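Local coordinates for protein carbohydrate kinase, FGGY (PDB 3IFR) that probably phosphorylates D-xylulose, acting as a xylulose kinase of the FGGY carbohydrate kinase family, at residues A115-E120 and V139-R144; T130-T135 and A182-F187. All coordinates share one frame; numbering follows the deposited sequence.

Interaction 1: A115-E120 and V139-R144; sequences AELRAE and VTAKLR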
ATOM      1  N   ALA A 115     -12.449 -16.840 -10.803  1.00 22.69           N
ATOM      2  CA  ALA A 115     -12.355 -18.020 -11.669  1.00 26.15           C
ATOM      3  C   ALA A 115     -13.012 -17.840 -13.073  1.00 28.36           C
ATOM      4  O   ALA A 115     -12.400 -18.200 -14.082  1.00 30.53           O
ATOM      5  CB  ALA A 115     -12.853 -19.275 -10.943  1.00 22.04           C
ATOM      6  N   GLU A 116     -14.221 -17.265 -13.148  1.00 27.57           N
ATOM      7  CA  GLU A 116     -14.850 -17.020 -14.447  1.00 31.40           C
ATOM      8  C   GLU A 116     -14.056 -16.041 -15.277  1.00 29.73           C
ATOM      9  O   GLU A 116     -13.817 -16.272 -16.450  1.00 33.67           O
ATOM     10  CB  GLU A 116     -16.280 -16.481 -14.311  1.00 33.02           C
ATOM     11  CG  GLU A 116     -17.068 -17.122 -13.223  1.00 33.41           C
ATOM     12  CD  GLU A 116     -18.468 -16.594 -13.164  1.00 39.51           C
ATOM     13  OE1 GLU A 116     -18.729 -15.683 -12.336  1.00 39.32           O
ATOM     14  OE2 GLU A 116     -19.313 -17.072 -13.966  1.00 48.05           O
ATOM     15  N   LEU A 117     -13.690 -14.920 -14.672  1.00 29.53           N
ATOM     16  CA  LEU A 117     -12.921 -13.898 -15.367  1.00 31.93           C
ATOM     17  C   LEU A 117     -11.691 -14.551 -15.960  1.00 30.80           C
ATOM     18  O   LEU A 117     -11.372 -14.410 -17.143  1.00 31.01           O
ATOM     19  CB  LEU A 117     -12.504 -12.783 -14.391  1.00 28.97           C
ATOM     20  CG  LEU A 117     -13.649 -11.820 -14.104  1.00 29.06           C
ATOM     21  CD1 LEU A 117     -13.300 -10.850 -12.990  1.00 23.93           C
ATOM     22  CD2 LEU A 117     -14.060 -11.123 -15.408  1.00 24.67           C
ATOM     23  N   ARG A 118     -10.994 -15.269 -15.103  1.00 30.14           N
ATOM     24  CA  ARG A 118      -9.781 -15.959 -15.520  1.00 35.58           C
ATOM     25  C   ARG A 118     -10.059 -16.945 -16.673  1.00 33.56           C
ATOM     26  O   ARG A 118      -9.252 -17.077 -17.573  1.00 35.19           O
ATOM     27  CB  ARG A 118      -9.169 -16.649 -14.314  1.00 31.12           C
ATOM     28  CG  ARG A 118      -7.745 -16.698 -14.355  1.00 35.62           C
ATOM     29  CD  ARG A 118      -7.182 -16.161 -13.092  1.00 39.49           C
ATOM     30  NE  ARG A 118      -7.290 -17.116 -12.010  1.00 41.72           N
ATOM     31  CZ  ARG A 118      -6.850 -16.871 -10.784  1.00 45.63           C
ATOM     32  NH1 ARG A 118      -6.279 -15.700 -10.523  1.00 36.32           N
ATOM     33  NH2 ARG A 118      -6.983 -17.785  -9.822  1.00 50.92           N
ATOM     34  N   ALA A 119     -11.219 -17.592 -16.664  1.00 30.11           N
ATOM     35  CA  ALA A 119     -11.585 -18.509 -17.742  1.00 33.40           C
ATOM     36  C   ALA A 119     -12.065 -17.793 -19.004  1.00 35.02           C
ATOM     37  O   ALA A 119     -11.989 -18.337 -20.114  1.00 33.70           O
ATOM     38  CB  ALA A 119     -12.656 -19.488 -17.269  1.00 29.18           C
ATOM     39  N   GLU A 120     -12.553 -16.570 -18.827  1.00 34.08           N
ATOM     40  CA  GLU A 120     -13.110 -15.807 -19.921  1.00 30.66           C
ATOM     41  C   GLU A 120     -12.135 -14.830 -20.621  1.00 33.56           C
ATOM     42  O   GLU A 120     -12.369 -14.452 -21.767  1.00 32.91           O
ATOM     43  CB  GLU A 120     -14.368 -15.107 -19.430  1.00 33.92           C
ATOM     44  CG  GLU A 120     -14.859 -13.952 -20.277  1.00 30.72           C
ATOM     45  CD  GLU A 120     -15.842 -13.117 -19.493  1.00 35.28           C
ATOM     46  OE1 GLU A 120     -16.294 -13.615 -18.432  1.00 34.84           O
ATOM     47  OE2 GLU A 120     -16.152 -11.975 -19.913  1.00 35.36           O
ATOM     48  N   VAL A 139     -11.904  -4.261  -9.053  1.00 19.90           N
ATOM     49  CA  VAL A 139     -13.266  -3.731  -9.011  1.00 22.11           C
ATOM     50  C   VAL A 139     -14.218  -4.606  -9.863  1.00 22.34           C
ATOM     51  O   VAL A 139     -15.330  -4.933  -9.443  1.00 19.69           O
ATOM     52  CB  VAL A 139     -13.260  -2.312  -9.521  1.00 19.67           C
ATOM     53  CG1 VAL A 139     -14.713  -1.780  -9.684  1.00 20.35           C
ATOM     54  CG2 VAL A 139     -12.447  -1.464  -8.540  1.00 18.11           C
ATOM     55  N   THR A 140     -13.733  -5.013 -11.037  1.00 22.35           N
ATOM     56  CA  THR A 140     -14.442  -5.931 -11.944  1.00 21.59           C
ATOM     57  C   THR A 140     -14.901  -7.250 -11.286  1.00 21.49           C
ATOM     58  O   THR A 140     -16.030  -7.698 -11.496  1.00 21.04           O
ATOM     59  CB  THR A 140     -13.551  -6.254 -13.139  1.00 21.74           C
ATOM     60  OG1 THR A 140     -13.363  -5.060 -13.916  1.00 23.88           O
ATOM     61  CG2 THR A 140     -14.143  -7.360 -13.992  1.00 23.39           C
ATOM     62  N   ALA A 141     -14.035  -7.890 -10.516  1.00 18.70           N
ATOM     63  CA  ALA A 141     -14.435  -9.107  -9.802  1.00 19.19           C
ATOM     64  C   ALA A 141     -15.561  -8.816  -8.805  1.00 23.44           C
ATOM     65  O   ALA A 141     -16.609  -9.461  -8.834  1.00 22.14           O
ATOM     66  CB  ALA A 141     -13.266  -9.753  -9.090  1.00 18.82           C
ATOM     67  N   LYS A 142     -15.356  -7.838  -7.924  1.00 22.36           N
ATOM     68  CA  LYS A 142     -16.428  -7.430  -7.029  1.00 20.58           C
ATOM     69  C   LYS A 142     -17.713  -7.038  -7.758  1.00 20.32           C
ATOM     70  O   LYS A 142     -18.789  -7.410  -7.303  1.00 22.46           O
ATOM     71  CB  LYS A 142     -15.970  -6.344  -6.063  1.00 21.62           C
ATOM     72  CG  LYS A 142     -15.018  -6.885  -5.008  1.00 21.87           C
ATOM     73  CD  LYS A 142     -14.230  -5.767  -4.408  1.00 25.19           C
ATOM     74  CE  LYS A 142     -13.346  -6.202  -3.199  1.00 23.92           C
ATOM     75  NZ  LYS A 142     -11.951  -6.554  -3.568  1.00 27.12           N
ATOM     76  N   LEU A 143     -17.618  -6.337  -8.888  1.00 19.91           N
ATOM     77  CA  LEU A 143     -18.810  -6.029  -9.701  1.00 20.62           C
ATOM     78  C   LEU A 143     -19.562  -7.290 -10.190  1.00 22.64           C
ATOM     79  O   LEU A 143     -20.779  -7.387 -10.009  1.00 23.00           O
ATOM     80  CB  LEU A 143     -18.459  -5.138 -10.882  1.00 20.74           C
ATOM     81  CG  LEU A 143     -18.884  -3.675 -10.850  1.00 23.11           C
ATOM     82  CD1 LEU A 143     -19.346  -3.236  -9.486  1.00 19.89           C
ATOM     83  CD2 LEU A 143     -17.767  -2.744 -11.440  1.00 19.56           C
ATOM     84  N   ARG A 144     -18.850  -8.261 -10.779  1.00 22.84           N
ATOM     85  CA  ARG A 144     -19.479  -9.521 -11.215  1.00 20.50           C
ATOM     86  C   ARG A 144     -20.200 -10.198 -10.047  1.00 21.70           C
ATOM     87  O   ARG A 144     -21.266 -10.763 -10.236  1.00 21.38           O
ATOM     88  CB  ARG A 144     -18.439 -10.509 -11.758  1.00 22.61           C
ATOM     89  CG  ARG A 144     -17.828 -10.173 -13.071  1.00 21.82           C
ATOM     90  CD  ARG A 144     -18.803 -10.269 -14.222  1.00 23.91           C
ATOM     91  NE  ARG A 144     -18.094 -10.145 -15.491  1.00 29.80           N
ATOM     92  CZ  ARG A 144     -17.592 -11.160 -16.208  1.00 27.83           C
ATOM     93  NH1 ARG A 144     -17.733 -12.417 -15.801  1.00 26.24           N
ATOM     94  NH2 ARG A 144     -16.943 -10.910 -17.343  1.00 25.75           N
TER
HETATM   95  O   HOH W   1     -17.453 -15.415 -17.220  1.00 41.98           O
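Arg144 and Glu120 reach toward each other tip to tip, joined by a salt bridge whose guanidinium and carboxylate planes are only 20° apart. The arginine comes end-on, with NH1 and NH2. Glu120 OE1 is shared by both donors, Arg144 NH1 lying 3.2 Å away on its syn lone pair and Arg144 NH2 at 3.0 Å. Arg144 NH2 is itself divided, since it also reaches Glu120 OE2 at 2.9 Å. The last bond is bent, with an N-H...O angle of 135°. A water in plane at the guanidinium edge accepts weakly from Arg144 NH1.

Leu117 divides its two methyls between Arg144 and the pair Thr140 and Ala141. Its CD2 lies over one face of the guanidinium, toward the rim, 3.5 Å from Arg144 NH2. Its CD1 settles on the helix opposite, 3.7 Å from Thr140 CG2 and 3.8 Å from Ala141 CA. The bend at chi2 (-68°) sets Arg144 CD off the line of its chain, while the extended Glu120 carries its carboxylate out to the guanidinium.

In the second shell, Arg144 NE donates to Leu202 O, which holds the NE end of the group, and Glu116 pairs with Arg148. The axes of segments 115-120 and 139-144 approach to 10.6 Å, a spacing that these long side chains bridge.

The chemistry implies that the charge of a largely buried arginine is probably balanced by Glu120, aided at longer range by Glu116, while the arginine probably offsets the unfavourable placing of a carboxylate at the C-terminal end of a helix.

Interaction 2: T130-T135 and A182-F187; sequences TGNGVT and ALEGGF
Thr130 and Gly186 meet where two helices end, with Thr130 CG2 4.4 Å from Gly186 O. The carbonyl O of Thr130 and Leu183 CD2 are modelled too close together for the exact place of either to be trusted. With chi1 at 68°, OG1 sits near both the backbone N and the carbonyl carbon, and it accepts from Asn132 N at 3.0 Å, forming an ST turn. The same hydroxyl also bonds to Phe126 O, one turn back in helix 123-130. Gly131, with positive phi, lets the chain leave that helix, and its backbone bonds to Leu286.

Asn132 carries the polar part of the contact, its side chain crossing that of Leu183 at about a right angle. Its ND2 donates to Leu286 O and, with the reservation just made, to Thr130 O at 2.9 Å; Leu183 O, 3.6 Å from ND2, is simply packed beside the amide. On the other branch, OD1 lies 3.9 Å from Glu184 CA and accepts a hydrogen bond from a water 3.0 Å away, which also donates to Glu184 O at 2.8 Å. An alanine here would probably leave Leu286 O without the side-chain amide of Asn132 as donor and the water held from the Glu184 side with its bridge broken.

Across the contact, helix 179-185 closes in a Schellman motif: Gly186 has positive phi, Phe187 N bonds back to Ala182 O at 2.7 Å, and Gly186 N bonds to Leu183 O. The contact thus sets an ST turn after one helix against the Schellman C-cap of another, within the N-terminal domain region of an FGGY kinase.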
ATOM      1  N   THR A 130      -3.234  -3.979 -18.128  1.00 30.28           N
ATOM      2  CA  THR A 130      -3.590  -3.096 -17.044  1.00 30.09           C
ATOM      3  C   THR A 130      -2.460  -3.065 -16.012  1.00 28.23           C
ATOM      4  O   THR A 130      -2.547  -2.354 -15.017  1.00 25.07           O
ATOM      5  CB  THR A 130      -4.777  -3.662 -16.324  1.00 27.68           C
ATOM      6  OG1 THR A 130      -4.346  -4.853 -15.659  1.00 31.10           O
ATOM      7  CG2 THR A 130      -5.856  -4.034 -17.322  1.00 32.13           C
ATOM      8  N   GLY A 131      -1.429  -3.872 -16.240  1.00 28.94           N
ATOM      9  CA  GLY A 131      -0.347  -4.027 -15.288  1.00 30.33           C
ATOM     10  C   GLY A 131      -0.760  -4.591 -13.937  1.00 26.66           C
ATOM     11  O   GLY A 131      -0.007  -4.530 -12.973  1.00 27.73           O
ATOM     12  N   ASN A 132      -1.956  -5.148 -13.874  1.00 28.10           N
ATOM     13  CA  ASN A 132      -2.489  -5.761 -12.654  1.00 26.41           C
ATOM     14  C   ASN A 132      -3.151  -7.082 -13.018  1.00 27.76           C
ATOM     15  O   ASN A 132      -3.614  -7.231 -14.146  1.00 29.59           O
ATOM     16  CB  ASN A 132      -3.509  -4.836 -12.024  1.00 23.69           C
ATOM     17  CG  ASN A 132      -2.860  -3.669 -11.349  1.00 24.53           C
ATOM     18  OD1 ASN A 132      -2.638  -3.690 -10.136  1.00 25.80           O
ATOM     19  ND2 ASN A 132      -2.473  -2.661 -12.139  1.00 26.24           N
ATOM     20  N   GLY A 133      -3.195  -8.031 -12.089  1.00 20.81           N
ATOM     21  CA  GLY A 133      -3.608  -9.375 -12.419  1.00 22.48           C
ATOM     22  C   GLY A 133      -5.094  -9.595 -12.234  1.00 22.93           C
ATOM     23  O   GLY A 133      -5.797  -8.784 -11.622  1.00 22.76           O
ATOM     24  N   VAL A 134      -5.583 -10.705 -12.773  1.00 20.83           N
ATOM     25  CA  VAL A 134      -6.944 -11.091 -12.548  1.00 18.62           C
ATOM     26  C   VAL A 134      -7.092 -11.634 -11.142  1.00 18.07           C
ATOM     27  O   VAL A 134      -6.721 -12.760 -10.858  1.00 17.68           O
ATOM     28  CB  VAL A 134      -7.362 -12.128 -13.512  1.00 23.98           C
ATOM     29  CG1 VAL A 134      -8.816 -12.469 -13.229  1.00 25.95           C
ATOM     30  CG2 VAL A 134      -7.232 -11.576 -14.919  1.00 22.38           C
ATOM     31  N   THR A 135      -7.608 -10.810 -10.245  1.00 16.80           N
ATOM     32  CA  THR A 135      -7.690 -11.193  -8.842  1.00 19.02           C
ATOM     33  C   THR A 135      -8.982 -10.637  -8.220  1.00 18.66           C
ATOM     34  O   THR A 135      -9.690  -9.846  -8.863  1.00 16.07           O
ATOM     35  CB  THR A 135      -6.411 -10.745  -8.006  1.00 19.60           C
ATOM     36  OG1 THR A 135      -6.474  -9.345  -7.668  1.00 16.71           O
ATOM     37  CG2 THR A 135      -5.099 -11.023  -8.760  1.00 16.89           C
ATOM     38  N   ALA A 182      -8.720   3.307 -10.887  1.00 18.36           N
ATOM     39  CA  ALA A 182      -9.151   2.679 -12.124  1.00 18.41           C
ATOM     40  C   ALA A 182      -8.164   1.615 -12.657  1.00 19.52           C
ATOM     41  O   ALA A 182      -8.565   0.584 -13.201  1.00 20.85           O
ATOM     42  CB  ALA A 182      -9.449   3.755 -13.185  1.00 20.31           C
ATOM     43  N   LEU A 183      -6.877   1.857 -12.487  1.00 19.81           N
ATOM     44  CA  LEU A 183      -5.832   0.926 -12.889  1.00 18.02           C
ATOM     45  C   LEU A 183      -5.786  -0.295 -11.962  1.00 19.75           C
ATOM     46  O   LEU A 183      -5.840  -1.441 -12.411  1.00 20.94           O
ATOM     47  CB  LEU A 183      -4.491   1.651 -12.824  1.00 19.88           C
ATOM     48  CG  LEU A 183      -3.360   1.408 -13.829  1.00 23.42           C
ATOM     49  CD1 LEU A 183      -1.955   1.303 -13.094  1.00 23.23           C
ATOM     50  CD2 LEU A 183      -3.599   0.232 -14.722  1.00 18.85           C
ATOM     51  N   GLU A 184      -5.673  -0.080 -10.661  1.00 16.82           N
ATOM     52  CA  GLU A 184      -5.713  -1.237  -9.794  1.00 20.45           C
ATOM     53  C   GLU A 184      -7.020  -1.955 -10.050  1.00 21.59           C
ATOM     54  O   GLU A 184      -7.062  -3.174 -10.088  1.00 24.10           O
ATOM     55  CB  GLU A 184      -5.549  -0.862  -8.316  1.00 19.44           C
ATOM     56  CG  GLU A 184      -4.149  -0.317  -8.029  1.00 22.82           C
ATOM     57  CD  GLU A 184      -3.764  -0.407  -6.586  1.00 21.72           C
ATOM     58  OE1 GLU A 184      -4.320  -1.220  -5.835  1.00 23.68           O
ATOM     59  OE2 GLU A 184      -2.882   0.339  -6.210  1.00 21.97           O
ATOM     60  N   GLY A 185      -8.071  -1.179 -10.289  1.00 20.46           N
ATOM     61  CA  GLY A 185      -9.405  -1.711 -10.470  1.00 20.90           C
ATOM     62  C   GLY A 185      -9.682  -2.543 -11.720  1.00 22.44           C
ATOM     63  O   GLY A 185     -10.637  -3.312 -11.726  1.00 22.28           O
ATOM     64  N   GLY A 186      -8.898  -2.370 -12.788  1.00 24.81           N
ATOM     65  CA  GLY A 186      -9.046  -3.184 -13.989  1.00 18.79           C
ATOM     66  C   GLY A 186      -9.637  -2.396 -15.133  1.00 21.18           C
ATOM     67  O   GLY A 186      -9.961  -2.959 -16.166  1.00 23.60           O
ATOM     68  N   PHE A 187      -9.755  -1.085 -14.988  1.00 18.55           N
ATOM     69  CA  PHE A 187     -10.403  -0.327 -16.041  1.00 20.47           C
ATOM     70  C   PHE A 187      -9.491   0.396 -17.021  1.00 25.68           C
ATOM     71  O   PHE A 187      -9.949   0.843 -18.090  1.00 27.80           O
ATOM     72  CB  PHE A 187     -11.387   0.669 -15.448  1.00 23.28           C
ATOM     73  CG  PHE A 187     -12.447   0.037 -14.598  1.00 22.32           C
ATOM     74  CD1 PHE A 187     -13.054  -1.150 -14.990  1.00 22.12           C
ATOM     75  CD2 PHE A 187     -12.854   0.631 -13.402  1.00 24.05           C
ATOM     76  CE1 PHE A 187     -14.034  -1.748 -14.193  1.00 22.15           C
ATOM     77  CE2 PHE A 187     -13.875   0.043 -12.616  1.00 20.59           C
ATOM     78  CZ  PHE A 187     -14.449  -1.142 -13.023  1.00 20.13           C
TER
HETATM   79  O   HOH W   2      -5.162  -4.821  -8.873  1.00 26.87           O

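Overall arrangement
From the N terminus, the chain forms helix 111-120, then helix 123-130 and the loop 130-135 before entering helix 139-149. There interaction 1 closes a short loop of 18 intervening residues. The chain runs on to helix 179-185, where interaction 2 closes a longer loop of 46 residues that starts inside the first, so the two cross rather than nest. Their centres are 11 Å apart and they touch: Phe187 packs on Val139 and Thr140, and Arg118 bonds weakly to Val134 O. Together they tie four helices, 111-120, 123-130, 139-149 and 179-185, into one cluster, inserted in the sequence between strands 77-84 and 219-222 of a six-stranded mixed sheet.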